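PDB 2YDT: Exo-1,5-alpha-l-arabinofuranobiosidase from Gibberella zeae, which probably hydrolyses alpha-1,5-linked L-arabinan, releasing arabinobiose units from the non-reducing end. Local coordinates for residues Q27-R32 with T321-S326; M340-L345 with N352-S357; N80-R85 with L116-I121; V245-S250 with H262-N267. All blocks are in the same frame, centred on the assembly; numbering follows the deposited sequence.

Interaction 1 (Q27-R32 with T321-S326); sequences QVLYAR and TAYTRS
The guanidinium of Arg32 closes end-on upon Thr324. NH2 bonds to Thr324 OG1 at 2.8 Å and a fairly straight 160°, with the hydroxyl oxygen in the guanidinium plane, while NH1 reaches the carbonyl Thr324 O at 3.0 Å. Threonine suits this place because its two branches do different work. With OG1 anti to the backbone N (chi1 -164°), the hydroxyl serves Arg32, and methyl CG2 packs over one face of the Tyr30 ring, 3.4 Å from CD1 and offset toward the rim. Tyr30 CE2 in turn stands over the centre of the guanidinium. Ala31 O is gripped twice, by Ser326 OG at 2.8 Å and by Arg32 NH1, from opposite faces of its carbonyl plane. In the six-bladed beta-propeller, strand 28-35 is the innermost of one blade and 321-326 leads into the innermost strand of the adjacent one, so this buried contact joins first and last blades near the central axis. Between the backbones the contact is looser and water-mediated: water 1 accepts from Tyr30 N, water 2 from Ala31 N, and both donate to Tyr323 O. Leu29 CD2 meets Tyr323 CD2 at 3.7 Å. The side chains of Leu29, Tyr30 and Tyr323 reach the ligand pocket, where Tyr323 OH makes a weak hydrogen bond to the bound iminosugar and Leu29 and Tyr30 touch the arabinofuranose.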
loop_
_atom_site.group_PDB
_atom_site.type_symbol
_atom_site.label_atom_id
_atom_site.label_comp_id
_atom_site.label_asym_id
_atom_site.label_seq_id
_atom_site.Cartn_x
_atom_site.Cartn_y
_atom_site.Cartn_z
ATOM N N GLN A 27 -5.735 -15.029 -8.412
ATOM C CA GLN A 27 -6.517 -15.647 -7.335
ATOM C C GLN A 27 -6.577 -14.762 -6.100
ATOM O O GLN A 27 -7.655 -14.425 -5.625
ATOM C CB GLN A 27 -6.101 -17.098 -7.031
ATOM C CG GLN A 27 -6.105 -18.004 -8.261
ATOM C CD GLN A 27 -5.855 -19.445 -7.910
ATOM O OE1 GLN A 27 -4.857 -19.742 -7.276
ATOM N NE2 GLN A 27 -6.773 -20.359 -8.295
ATOM N N VAL A 28 -5.415 -14.404 -5.582
ATOM C CA VAL A 28 -5.266 -13.393 -4.548
ATOM C C VAL A 28 -4.074 -12.530 -4.956
ATOM O O VAL A 28 -3.213 -12.982 -5.728
ATOM C CB VAL A 28 -5.068 -13.993 -3.169
ATOM C CG1 VAL A 28 -6.326 -14.795 -2.757
ATOM C CG2 VAL A 28 -3.748 -14.867 -3.088
ATOM N N LEU A 29 -4.024 -11.294 -4.444
ATOM C CA LEU A 29 -2.921 -10.371 -4.712
ATOM C C LEU A 29 -3.124 -9.204 -3.742
ATOM O O LEU A 29 -4.239 -8.969 -3.256
ATOM C CB LEU A 29 -2.983 -9.871 -6.174
ATOM C CG LEU A 29 -1.714 -9.233 -6.733
ATOM C CD1 LEU A 29 -0.602 -10.312 -6.963
ATOM C CD2 LEU A 29 -1.992 -8.420 -8.007
ATOM N N TYR A 30 -2.062 -8.439 -3.466
ATOM C CA TYR A 30 -2.252 -7.103 -2.846
ATOM C C TYR A 30 -2.715 -7.177 -1.411
ATOM O O TYR A 30 -3.785 -6.672 -1.053
ATOM C CB TYR A 30 -3.192 -6.223 -3.719
ATOM C CG TYR A 30 -2.866 -4.740 -3.691
ATOM C CD1 TYR A 30 -2.267 -4.114 -4.799
ATOM C CD2 TYR A 30 -3.192 -3.949 -2.590
ATOM C CE1 TYR A 30 -1.976 -2.782 -4.812
ATOM C CE2 TYR A 30 -2.900 -2.596 -2.584
ATOM C CZ TYR A 30 -2.315 -2.007 -3.699
ATOM O OH TYR A 30 -2.020 -0.648 -3.707
ATOM N N ALA A 31 -1.898 -7.777 -0.545
ATOM C CA ALA A 31 -2.222 -7.925 0.872
ATOM C C ALA A 31 -1.969 -6.630 1.638
ATOM O O ALA A 31 -0.973 -5.953 1.404
ATOM C CB ALA A 31 -1.380 -9.085 1.509
ATOM N N ARG A 32 -2.871 -6.352 2.580
ATOM C CA ARG A 32 -2.761 -5.178 3.454
ATOM C C ARG A 32 -3.178 -5.496 4.872
ATOM O O ARG A 32 -4.281 -6.057 5.075
ATOM C CB ARG A 32 -3.613 -4.015 2.897
ATOM C CG ARG A 32 -3.040 -3.399 1.626
ATOM C CD ARG A 32 -1.776 -2.627 1.868
ATOM N NE ARG A 32 -1.293 -1.896 0.711
ATOM C CZ ARG A 32 -0.411 -2.339 -0.174
ATOM N NH1 ARG A 32 0.061 -3.563 -0.141
ATOM N NH2 ARG A 32 0.017 -1.529 -1.104
ATOM N N THR A 321 9.182 -13.156 -1.376
ATOM C CA THR A 321 8.924 -12.051 -2.303
ATOM C C THR A 321 7.469 -12.071 -2.753
ATOM O O THR A 321 6.904 -13.135 -3.081
ATOM C CB THR A 321 9.817 -12.163 -3.500
ATOM O OG1 THR A 321 11.192 -12.083 -3.047
ATOM C CG2 THR A 321 9.518 -11.068 -4.530
ATOM N N ALA A 322 6.855 -10.885 -2.751
ATOM C CA ALA A 322 5.488 -10.739 -3.239
ATOM C C ALA A 322 5.281 -9.340 -3.823
ATOM O O ALA A 322 5.880 -8.356 -3.366
ATOM C CB ALA A 322 4.469 -11.015 -2.132
ATOM N N TYR A 323 4.386 -9.250 -4.800
ATOM C CA TYR A 323 3.933 -7.969 -5.319
ATOM C C TYR A 323 3.297 -7.143 -4.229
ATOM O O TYR A 323 2.437 -7.629 -3.466
ATOM C CB TYR A 323 2.933 -8.205 -6.447
ATOM C CG TYR A 323 2.418 -6.954 -7.123
ATOM C CD1 TYR A 323 3.243 -6.180 -7.945
ATOM C CD2 TYR A 323 1.074 -6.566 -6.990
ATOM C CE1 TYR A 323 2.759 -5.036 -8.589
ATOM C CE2 TYR A 323 0.590 -5.428 -7.632
ATOM C CZ TYR A 323 1.435 -4.677 -8.445
ATOM O OH TYR A 323 0.955 -3.595 -9.106
ATOM N N THR A 324 3.771 -5.900 -4.128
ATOM C CA THR A 324 3.328 -4.940 -3.101
ATOM C C THR A 324 3.243 -5.573 -1.694
ATOM O O THR A 324 2.343 -5.320 -0.894
ATOM C CB THR A 324 2.042 -4.135 -3.526
ATOM O OG1 THR A 324 1.891 -2.996 -2.670
ATOM C CG2 THR A 324 0.749 -4.999 -3.477
ATOM N N ARG A 325 4.261 -6.357 -1.355
ATOM C CA ARG A 325 4.395 -6.908 -0.019
ATOM C C ARG A 325 4.357 -5.758 0.977
ATOM O O ARG A 325 5.041 -4.737 0.756
ATOM C CB ARG A 325 5.683 -7.751 0.058
ATOM C CG ARG A 325 5.745 -8.683 1.257
ATOM C CD ARG A 325 7.078 -9.461 1.323
ATOM N NE ARG A 325 8.201 -8.542 1.477
ATOM C CZ ARG A 325 9.443 -8.917 1.721
ATOM N NH1 ARG A 325 9.721 -10.203 1.886
ATOM N NH2 ARG A 325 10.419 -8.007 1.770
ATOM N N SER A 326 3.563 -5.903 2.034
ATOM C CA SER A 326 3.293 -4.806 2.949
ATOM C C SER A 326 3.879 -5.039 4.312
ATOM O O SER A 326 4.326 -6.160 4.647
ATOM C CB SER A 326 1.788 -4.537 3.054
ATOM O OG SER A 326 1.071 -5.683 3.369
HETATM O O HOH W 1 0.755 -9.725 -3.583
HETATM O O HOH W 2 1.068 -7.996 -0.937
#

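Interaction 2 (M340-L345 with N352-S357); sequences MGAGIL and NTVSAS
Asn352 CG lies anti to its carbonyl carbon (chi1 -71°), beside Ile344 N, and both ends of the amide bond that residue's backbone. ND2 donates to Ile344 O at 2.9 Å and 178°, on a lone pair of that carbonyl; OD1 accepts from Ile344 N at 3.0 Å, the donor standing above the plane of the amide. Val28 O takes a further bond from ND2, tying the side chain to strand 28-35. Asparagine fits because it offers donor and acceptor together, as a backbone does. Gly343 has no side chain where the Asn352 amide lies, OD1 being 3.5 Å from Gly343 CA; its phi (88°) also suits glycine. Farther along, Gly341 and Ser355 form an antiparallel hydrogen-bonded pair: Gly341 N to Ser355 O, and Ser355 N to Gly341 O at 2.9 Å. The two strands are the middle ones of a propeller blade whose outermost strand, 11-17, comes from the N-terminus, the "velcro" closure of the ring. Ser355 OG is satisfied by Gln319, Met340 O by Ser326 N and Gly343 O by Tyr323 N. On the other face of the sheet the small Ala356 lies beside Met340, whose extended chain carries CE to 3.8 Å from Val354 CG1.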
loop_
_atom_site.group_PDB
_atom_site.type_symbol
_atom_site.label_atom_id
_atom_site.label_comp_id
_atom_site.label_asym_id
_atom_site.label_seq_id
_atom_site.Cartn_x
_atom_site.Cartn_y
_atom_site.Cartn_z
ATOM N N MET A 340 3.652 -8.987 5.152
ATOM C CA MET A 340 2.440 -9.667 4.675
ATOM C C MET A 340 2.418 -9.608 3.163
ATOM O O MET A 340 2.691 -8.569 2.560
ATOM C CB MET A 340 1.183 -8.969 5.205
ATOM C CG MET A 340 -0.139 -9.696 4.926
ATOM S SD MET A 340 -1.508 -8.563 5.289
ATOM C CE MET A 340 -2.899 -9.652 5.053
ATOM N N GLY A 341 2.104 -10.736 2.524
ATOM C CA GLY A 341 2.020 -10.796 1.080
ATOM C C GLY A 341 0.943 -11.697 0.558
ATOM O O GLY A 341 0.408 -12.555 1.301
ATOM N N ALA A 342 0.596 -11.460 -0.714
ATOM C CA ALA A 342 -0.403 -12.284 -1.391
ATOM C C ALA A 342 0.099 -12.758 -2.741
ATOM O O ALA A 342 -0.666 -12.933 -3.685
ATOM C CB ALA A 342 -1.780 -11.590 -1.461
ATOM N N GLY A 343 1.396 -13.012 -2.846
ATOM C CA GLY A 343 1.906 -13.664 -4.017
ATOM C C GLY A 343 2.271 -12.719 -5.138
ATOM O O GLY A 343 2.451 -11.497 -4.936
ATOM N N ILE A 344 2.417 -13.300 -6.323
ATOM C CA ILE A 344 2.982 -12.616 -7.465
ATOM C C ILE A 344 1.952 -12.233 -8.519
ATOM O O ILE A 344 0.855 -12.780 -8.575
ATOM C CB ILE A 344 4.087 -13.463 -8.148
ATOM C CG1 ILE A 344 3.502 -14.731 -8.789
ATOM C CG2 ILE A 344 5.158 -13.876 -7.130
ATOM C CD1 ILE A 344 4.556 -15.527 -9.598
ATOM N N LEU A 345 2.327 -11.270 -9.353
ATOM C CA LEU A 345 1.514 -10.866 -10.484
ATOM C C LEU A 345 1.163 -12.043 -11.383
ATOM O O LEU A 345 1.954 -13.005 -11.468
ATOM C CB LEU A 345 2.264 -9.818 -11.314
ATOM C CG LEU A 345 2.339 -8.441 -10.661
ATOM C CD1 LEU A 345 3.482 -7.632 -11.368
ATOM C CD2 LEU A 345 1.011 -7.727 -10.783
ATOM N N ASN A 352 -0.562 -18.607 -5.600
ATOM C CA ASN A 352 -0.597 -17.490 -4.614
ATOM C C ASN A 352 -1.439 -17.854 -3.405
ATOM O O ASN A 352 -2.532 -18.453 -3.514
ATOM C CB ASN A 352 -1.146 -16.176 -5.172
ATOM C CG ASN A 352 -0.230 -15.479 -6.145
ATOM O OD1 ASN A 352 0.916 -15.923 -6.439
ATOM N ND2 ASN A 352 -0.729 -14.349 -6.687
ATOM N N THR A 353 -0.942 -17.468 -2.226
ATOM C CA THR A 353 -1.713 -17.529 -0.999
ATOM C C THR A 353 -1.444 -16.201 -0.269
ATOM O O THR A 353 -0.451 -15.513 -0.568
ATOM C CB THR A 353 -1.271 -18.675 -0.071
ATOM O OG1 THR A 353 0.111 -18.454 0.314
ATOM C CG2 THR A 353 -1.437 -20.049 -0.809
ATOM N N VAL A 354 -2.301 -15.901 0.681
ATOM C CA VAL A 354 -2.101 -14.750 1.606
ATOM C C VAL A 354 -1.382 -15.292 2.847
ATOM O O VAL A 354 -1.835 -16.237 3.462
ATOM C CB VAL A 354 -3.443 -14.065 2.002
ATOM C CG1 VAL A 354 -3.131 -12.767 2.805
ATOM C CG2 VAL A 354 -4.307 -13.803 0.733
ATOM N N SER A 355 -0.245 -14.693 3.203
ATOM C CA SER A 355 0.469 -15.170 4.373
ATOM C C SER A 355 1.237 -14.031 5.033
ATOM O O SER A 355 1.328 -12.939 4.479
ATOM C CB SER A 355 1.454 -16.267 3.986
ATOM O OG SER A 355 2.538 -15.772 3.205
ATOM N N ALA A 356 1.794 -14.286 6.226
ATOM C CA ALA A 356 2.563 -13.239 6.920
ATOM C C ALA A 356 3.607 -13.877 7.818
ATOM O O ALA A 356 3.482 -15.047 8.202
ATOM C CB ALA A 356 1.664 -12.335 7.740
ATOM N N SER A 357 4.604 -13.071 8.155
ATOM C CA SER A 357 5.577 -13.389 9.198
ATOM C C SER A 357 5.672 -12.192 10.146
ATOM O O SER A 357 5.453 -11.056 9.730
ATOM C CB SER A 357 6.949 -13.608 8.569
ATOM O OG SER A 357 6.987 -14.703 7.673
#

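Interaction 3 (N80-R85 with L116-I121); sequences NNWGLR and LSETLI
The Trp82 indole meets Leu120 with its rim: Leu120 CB lies near the ring plane, 4.0 Å from CZ3. Over one face of the indole sits Asn80 CB, 3.6 Å above the plane and displaced toward the rim, so a residue of the same loop packs on that face. The carboxylate of Glu118 comes obliquely, OE2 being 3.5 Å from CZ2, with the ring and carboxylate planes 68° apart. Both segments belong to the beta-propeller. Residues 80-83 lie in the link between the outermost strand of one blade, 70-75, and the innermost strand of the next, 87-92, and 116-121 runs from a turn into that next blade's third strand, 119-126. The link thus leans on the blade it enters, by van der Waals contact. Tryptophan suits this partly exposed place, since its wide ring can span the aliphatic Leu120 and the stem of Glu118, whose CB is 3.7 Å from Trp82 CH2. The loop has its own fixings: Asp77 accepts from the backbone N of Asn80, Trp82 and Gly83. The Asn80 amide rests on Leu120 CD2, while its ND2 hydrogen-bonds Ser111 OG and Glu122 OE2 and so is well satisfied. Arg85 is anchored by a salt bridge to Glu51, and a bend at chi3 (-55°) sets its NE, which bonds Ile112 O, beyond the aliphatic part that it offers across the contact: Arg85 CD touches Leu116 CD2 at 3.9 Å.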
loop_
_atom_site.group_PDB
_atom_site.type_symbol
_atom_site.label_atom_id
_atom_site.label_comp_id
_atom_site.label_asym_id
_atom_site.label_seq_id
_atom_site.Cartn_x
_atom_site.Cartn_y
_atom_site.Cartn_z
ATOM N N ASN A 80 -22.288 0.605 -7.292
ATOM C CA ASN A 80 -22.077 0.590 -8.745
ATOM C C ASN A 80 -22.480 -0.679 -9.469
ATOM O O ASN A 80 -22.484 -0.711 -10.687
ATOM C CB ASN A 80 -20.570 0.877 -9.076
ATOM C CG ASN A 80 -20.006 2.038 -8.290
ATOM O OD1 ASN A 80 -20.592 3.139 -8.277
ATOM N ND2 ASN A 80 -18.827 1.842 -7.665
ATOM N N ASN A 81 -22.844 -1.715 -8.720
ATOM C CA ASN A 81 -23.051 -3.050 -9.244
ATOM C C ASN A 81 -21.858 -3.522 -10.092
ATOM O O ASN A 81 -22.015 -4.148 -11.141
ATOM C CB ASN A 81 -24.373 -3.164 -10.040
ATOM C CG ASN A 81 -24.884 -4.598 -10.115
ATOM O OD1 ASN A 81 -24.428 -5.513 -9.419
ATOM N ND2 ASN A 81 -25.886 -4.795 -10.962
ATOM N N TRP A 82 -20.661 -3.210 -9.614
ATOM C CA TRP A 82 -19.435 -3.589 -10.287
ATOM C C TRP A 82 -18.598 -4.590 -9.467
ATOM O O TRP A 82 -18.047 -5.548 -10.023
ATOM C CB TRP A 82 -18.557 -2.326 -10.517
ATOM C CG TRP A 82 -18.994 -1.387 -11.590
ATOM C CD1 TRP A 82 -19.937 -1.598 -12.553
ATOM C CD2 TRP A 82 -18.400 -0.137 -11.870
ATOM N NE1 TRP A 82 -20.000 -0.512 -13.402
ATOM C CE2 TRP A 82 -19.064 0.408 -13.008
ATOM C CE3 TRP A 82 -17.390 0.617 -11.259
ATOM C CZ2 TRP A 82 -18.717 1.653 -13.534
ATOM C CZ3 TRP A 82 -17.050 1.835 -11.799
ATOM C CH2 TRP A 82 -17.703 2.346 -12.919
ATOM N N GLY A 83 -18.425 -4.305 -8.186
ATOM C CA GLY A 83 -17.472 -5.040 -7.329
ATOM C C GLY A 83 -16.371 -4.125 -6.800
ATOM O O GLY A 83 -16.126 -3.055 -7.327
ATOM N N LEU A 84 -15.765 -4.546 -5.703
ATOM C CA LEU A 84 -14.555 -3.895 -5.118
ATOM C C LEU A 84 -13.410 -4.837 -5.515
ATOM O O LEU A 84 -13.282 -5.942 -5.001
ATOM C CB LEU A 84 -14.681 -3.725 -3.601
ATOM C CG LEU A 84 -15.661 -2.632 -3.169
ATOM C CD1 LEU A 84 -15.700 -2.499 -1.648
ATOM C CD2 LEU A 84 -15.288 -1.276 -3.801
ATOM N N ARG A 85 -12.612 -4.384 -6.489
ATOM C CA ARG A 85 -11.787 -5.284 -7.293
ATOM C C ARG A 85 -10.287 -5.170 -7.026
ATOM O O ARG A 85 -9.621 -6.182 -6.822
ATOM C CB ARG A 85 -12.097 -5.071 -8.773
ATOM C CG ARG A 85 -11.466 -6.160 -9.696
ATOM C CD ARG A 85 -11.921 -5.995 -11.139
ATOM N NE ARG A 85 -13.393 -5.983 -11.218
ATOM C CZ ARG A 85 -14.181 -7.061 -11.174
ATOM N NH1 ARG A 85 -13.689 -8.286 -11.165
ATOM N NH2 ARG A 85 -15.500 -6.918 -11.185
ATOM N N LEU A 116 -13.306 -4.376 -16.914
ATOM C CA LEU A 116 -12.202 -3.470 -16.623
ATOM C C LEU A 116 -12.310 -2.108 -17.295
ATOM O O LEU A 116 -11.298 -1.398 -17.413
ATOM C CB LEU A 116 -10.846 -4.111 -16.981
ATOM C CG LEU A 116 -10.526 -5.447 -16.357
ATOM C CD1 LEU A 116 -9.066 -5.858 -16.690
ATOM C CD2 LEU A 116 -10.764 -5.438 -14.851
ATOM N N SER A 117 -13.522 -1.708 -17.697
ATOM C CA SER A 117 -13.692 -0.493 -18.514
ATOM C C SER A 117 -13.548 0.853 -17.789
ATOM O O SER A 117 -13.318 1.915 -18.429
ATOM C CB SER A 117 -15.046 -0.589 -19.217
ATOM O OG SER A 117 -16.144 -0.614 -18.349
ATOM N N GLU A 118 -13.705 0.846 -16.457
ATOM C CA GLU A 118 -13.589 2.055 -15.631
ATOM C C GLU A 118 -12.919 1.734 -14.296
ATOM O O GLU A 118 -12.843 0.554 -13.910
ATOM C CB GLU A 118 -14.965 2.682 -15.361
ATOM C CG GLU A 118 -15.732 3.042 -16.629
ATOM C CD GLU A 118 -17.032 3.752 -16.341
ATOM O OE1 GLU A 118 -16.991 4.885 -15.841
ATOM O OE2 GLU A 118 -18.098 3.169 -16.627
ATOM N N THR A 119 -12.414 2.780 -13.646
ATOM C CA THR A 119 -11.807 2.704 -12.314
ATOM C C THR A 119 -12.418 3.756 -11.411
ATOM O O THR A 119 -12.670 4.867 -11.834
ATOM C CB THR A 119 -10.274 2.858 -12.387
ATOM O OG1 THR A 119 -9.958 3.939 -13.276
ATOM C CG2 THR A 119 -9.598 1.599 -12.941
ATOM N N LEU A 120 -12.694 3.388 -10.169
ATOM C CA LEU A 120 -13.323 4.294 -9.239
ATOM C C LEU A 120 -12.835 4.035 -7.810
ATOM O O LEU A 120 -13.230 3.044 -7.172
ATOM C CB LEU A 120 -14.846 4.169 -9.369
ATOM C CG LEU A 120 -15.760 5.026 -8.492
ATOM C CD1 LEU A 120 -15.371 6.511 -8.470
ATOM C CD2 LEU A 120 -17.219 4.808 -8.944
ATOM N N ILE A 121 -11.987 4.945 -7.318
ATOM C CA ILE A 121 -11.489 4.865 -5.971
ATOM C C ILE A 121 -12.615 5.310 -5.018
ATOM O O ILE A 121 -13.120 6.429 -5.115
ATOM C CB ILE A 121 -10.168 5.677 -5.759
ATOM C CG1 ILE A 121 -9.025 5.021 -6.559
ATOM C CG2 ILE A 121 -9.844 5.744 -4.283
ATOM C CD1 ILE A 121 -7.728 5.878 -6.646
#

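Interaction 4 (V245-S250 with H262-N267); sequences VYYRLS and HQIVSN
Three backbone hydrogen bonds tie Val245 and Tyr247 to Ile264 and His262. Ile264 N donates to Val245 O at 3.0 Å and an almost straight 175°. Tyr247 and His262 form an antiparallel hydrogen-bonded pair, Tyr247 N to His262 O at 2.8 Å and His262 N to Tyr247 O with a more bent angle of 132°. Between these lies the non-hydrogen-bonded pair Tyr246 and Gln263, where Tyr246 CA makes a CH contact to His262 O. The strands form the outer hairpin of one propeller blade, with the short 262-263 at the blade's edge within this chain. Outside the ladder, aromatic rings do the packing on both faces. On one, the Tyr246 ring lies flat beneath Gln263, its centre under CA. Gln263 CB is 3.7 Å from Tyr246 CE1, a CH-pi contact; the amide beyond, nearly parallel to the ring, lies past its edge. Water 3, 2.7 Å from Tyr246 OH, bridges weakly to Gln263 OE1. On the other face, a chi1 of 68° sets Tyr247 CG between its backbone N and carbonyl carbon, and the ring passes under His262 CB, 3.5 Å from CZ, with Ile264 CG1 crossing its CD2 side. The long tyrosine suits this reach: its OH bonds Gly307 O and Trp312 NE1, in the neighbouring blade's loop before strand 313-315. Branched Val245 and Ile264 lie side by side, Val245 CG1 against Ile264 CD1 at 3.7 Å.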
loop_
_atom_site.group_PDB
_atom_site.type_symbol
_atom_site.label_atom_id
_atom_site.label_comp_id
_atom_site.label_asym_id
_atom_site.label_seq_id
_atom_site.Cartn_x
_atom_site.Cartn_y
_atom_site.Cartn_z
ATOM N N VAL A 245 12.943 1.696 -6.814
ATOM C CA VAL A 245 12.336 2.373 -5.668
ATOM C C VAL A 245 13.001 3.733 -5.432
ATOM O O VAL A 245 14.233 3.821 -5.227
ATOM C CB VAL A 245 12.322 1.513 -4.409
ATOM C CG1 VAL A 245 11.588 2.248 -3.263
ATOM C CG2 VAL A 245 11.632 0.146 -4.696
ATOM N N TYR A 246 12.187 4.790 -5.463
ATOM C CA TYR A 246 12.637 6.155 -5.169
ATOM C C TYR A 246 11.829 6.702 -4.004
ATOM O O TYR A 246 10.759 6.194 -3.640
ATOM C CB TYR A 246 12.494 7.084 -6.378
ATOM C CG TYR A 246 13.646 7.105 -7.350
ATOM C CD1 TYR A 246 14.036 5.966 -8.036
ATOM C CD2 TYR A 246 14.336 8.302 -7.617
ATOM C CE1 TYR A 246 15.107 5.999 -8.952
ATOM C CE2 TYR A 246 15.393 8.329 -8.519
ATOM C CZ TYR A 246 15.752 7.183 -9.189
ATOM O OH TYR A 246 16.796 7.213 -10.120
ATOM N N TYR A 247 12.355 7.761 -3.400
ATOM C CA TYR A 247 11.669 8.451 -2.313
ATOM C C TYR A 247 11.970 9.942 -2.294
ATOM O O TYR A 247 12.918 10.419 -2.904
ATOM C CB TYR A 247 11.987 7.805 -0.967
ATOM C CG TYR A 247 13.418 7.951 -0.484
ATOM C CD1 TYR A 247 13.814 9.006 0.363
ATOM C CD2 TYR A 247 14.390 7.079 -0.948
ATOM C CE1 TYR A 247 15.148 9.089 0.824
ATOM C CE2 TYR A 247 15.691 7.177 -0.538
ATOM C CZ TYR A 247 16.060 8.195 0.334
ATOM O OH TYR A 247 17.363 8.243 0.738
ATOM N N ARG A 248 11.111 10.666 -1.597
ATOM C CA ARG A 248 11.236 12.088 -1.350
ATOM C C ARG A 248 10.978 12.373 0.123
ATOM O O ARG A 248 10.239 11.636 0.797
ATOM C CB ARG A 248 10.250 12.870 -2.227
ATOM C CG ARG A 248 10.515 12.715 -3.719
ATOM C CD ARG A 248 9.542 13.414 -4.576
ATOM N NE ARG A 248 9.792 13.153 -5.998
ATOM C CZ ARG A 248 9.500 13.993 -6.986
ATOM N NH1 ARG A 248 8.913 15.142 -6.729
ATOM N NH2 ARG A 248 9.772 13.689 -8.246
ATOM N N LEU A 249 11.544 13.469 0.626
ATOM C CA LEU A 249 11.363 13.885 2.019
ATOM C C LEU A 249 10.754 15.286 2.102
ATOM O O LEU A 249 11.140 16.186 1.328
ATOM C CB LEU A 249 12.714 13.893 2.747
ATOM C CG LEU A 249 13.454 12.572 2.743
ATOM C CD1 LEU A 249 14.936 12.719 3.064
ATOM C CD2 LEU A 249 12.777 11.607 3.708
ATOM N N SER A 250 9.807 15.475 3.011
ATOM C CA SER A 250 9.126 16.765 3.142
ATOM C C SER A 250 8.533 16.962 4.530
ATOM O O SER A 250 7.955 16.058 5.097
ATOM C CB SER A 250 8.021 16.921 2.084
ATOM O OG SER A 250 7.487 18.250 2.085
ATOM N N HIS A 262 15.304 10.579 -4.603
ATOM C CA HIS A 262 16.419 9.727 -4.188
ATOM C C HIS A 262 16.131 8.279 -4.517
ATOM O O HIS A 262 15.120 7.767 -4.088
ATOM C CB HIS A 262 16.671 9.830 -2.708
ATOM C CG HIS A 262 16.897 11.224 -2.228
ATOM N ND1 HIS A 262 18.124 11.852 -2.346
ATOM C CD2 HIS A 262 16.059 12.124 -1.652
ATOM C CE1 HIS A 262 18.031 13.071 -1.847
ATOM N NE2 HIS A 262 16.794 13.268 -1.432
ATOM N N GLN A 263 17.050 7.608 -5.210
ATOM C CA GLN A 263 16.964 6.168 -5.368
ATOM C C GLN A 263 17.406 5.461 -4.111
ATOM O O GLN A 263 18.372 5.897 -3.466
ATOM C CB GLN A 263 17.913 5.701 -6.509
ATOM C CG GLN A 263 17.736 4.249 -6.851
ATOM C CD GLN A 263 18.652 3.819 -7.990
ATOM O OE1 GLN A 263 19.427 4.660 -8.528
ATOM N NE2 GLN A 263 18.535 2.564 -8.411
ATOM N N ILE A 264 16.744 4.362 -3.752
ATOM C CA ILE A 264 17.219 3.508 -2.673
ATOM C C ILE A 264 18.266 2.567 -3.228
ATOM O O ILE A 264 17.992 1.787 -4.121
ATOM C CB ILE A 264 16.126 2.640 -2.004
ATOM C CG1 ILE A 264 15.116 3.525 -1.324
ATOM C CG2 ILE A 264 16.782 1.679 -0.949
ATOM C CD1 ILE A 264 14.009 2.759 -0.512
ATOM N N VAL A 265 19.489 2.661 -2.694
ATOM C CA VAL A 265 20.582 1.728 -3.037
ATOM C C VAL A 265 21.208 1.338 -1.708
ATOM O O VAL A 265 21.610 2.217 -0.948
ATOM C CB VAL A 265 21.634 2.390 -3.958
ATOM C CG1 VAL A 265 22.766 1.387 -4.333
ATOM C CG2 VAL A 265 21.027 2.930 -5.262
ATOM N N SER A 266 21.261 0.041 -1.377
ATOM C CA SER A 266 21.834 -0.366 -0.083
ATOM C C SER A 266 23.369 -0.305 -0.176
ATOM O O SER A 266 23.905 -0.153 -1.273
ATOM C CB SER A 266 21.364 -1.762 0.368
ATOM O OG SER A 266 21.769 -2.770 -0.523
ATOM N N ASN A 267 24.010 -0.443 0.983
ATOM C CA ASN A 267 25.486 -0.332 1.107
ATOM C C ASN A 267 26.236 -1.328 0.198
ATOM O O ASN A 267 27.325 -1.009 -0.319
ATOM C CB ASN A 267 25.916 -0.466 2.577
ATOM C CG ASN A 267 25.549 -1.808 3.168
ATOM O OD1 ASN A 267 24.374 -2.148 3.268
ATOM N ND2 ASN A 267 26.573 -2.599 3.566
HETATM O O HOH W 3 17.464 4.877 -11.197
#

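Interactions 1 and 2 touch and share one region, the closure of the propeller: Ser326 N meets Met340 O and Tyr323 N meets Gly343 O, probably as hydrogen bonds, while Leu29 CD1 packs on Ile344 O. Interaction 1 is the fully buried one near the axis, rich in side-chain polar bonds and waters; interaction 2 mixes backbone pairing with an asparagine amide bonded to backbone and reaches exposed residues at one end. Interactions 3 and 4 lie farther out, on opposite sides of the chain's centre, about 33 Å apart between centres. The former is partly exposed van der Waals packing of a link on its blade; the latter is a largely buried hairpin with ordinary ladder bonds and aromatic packing.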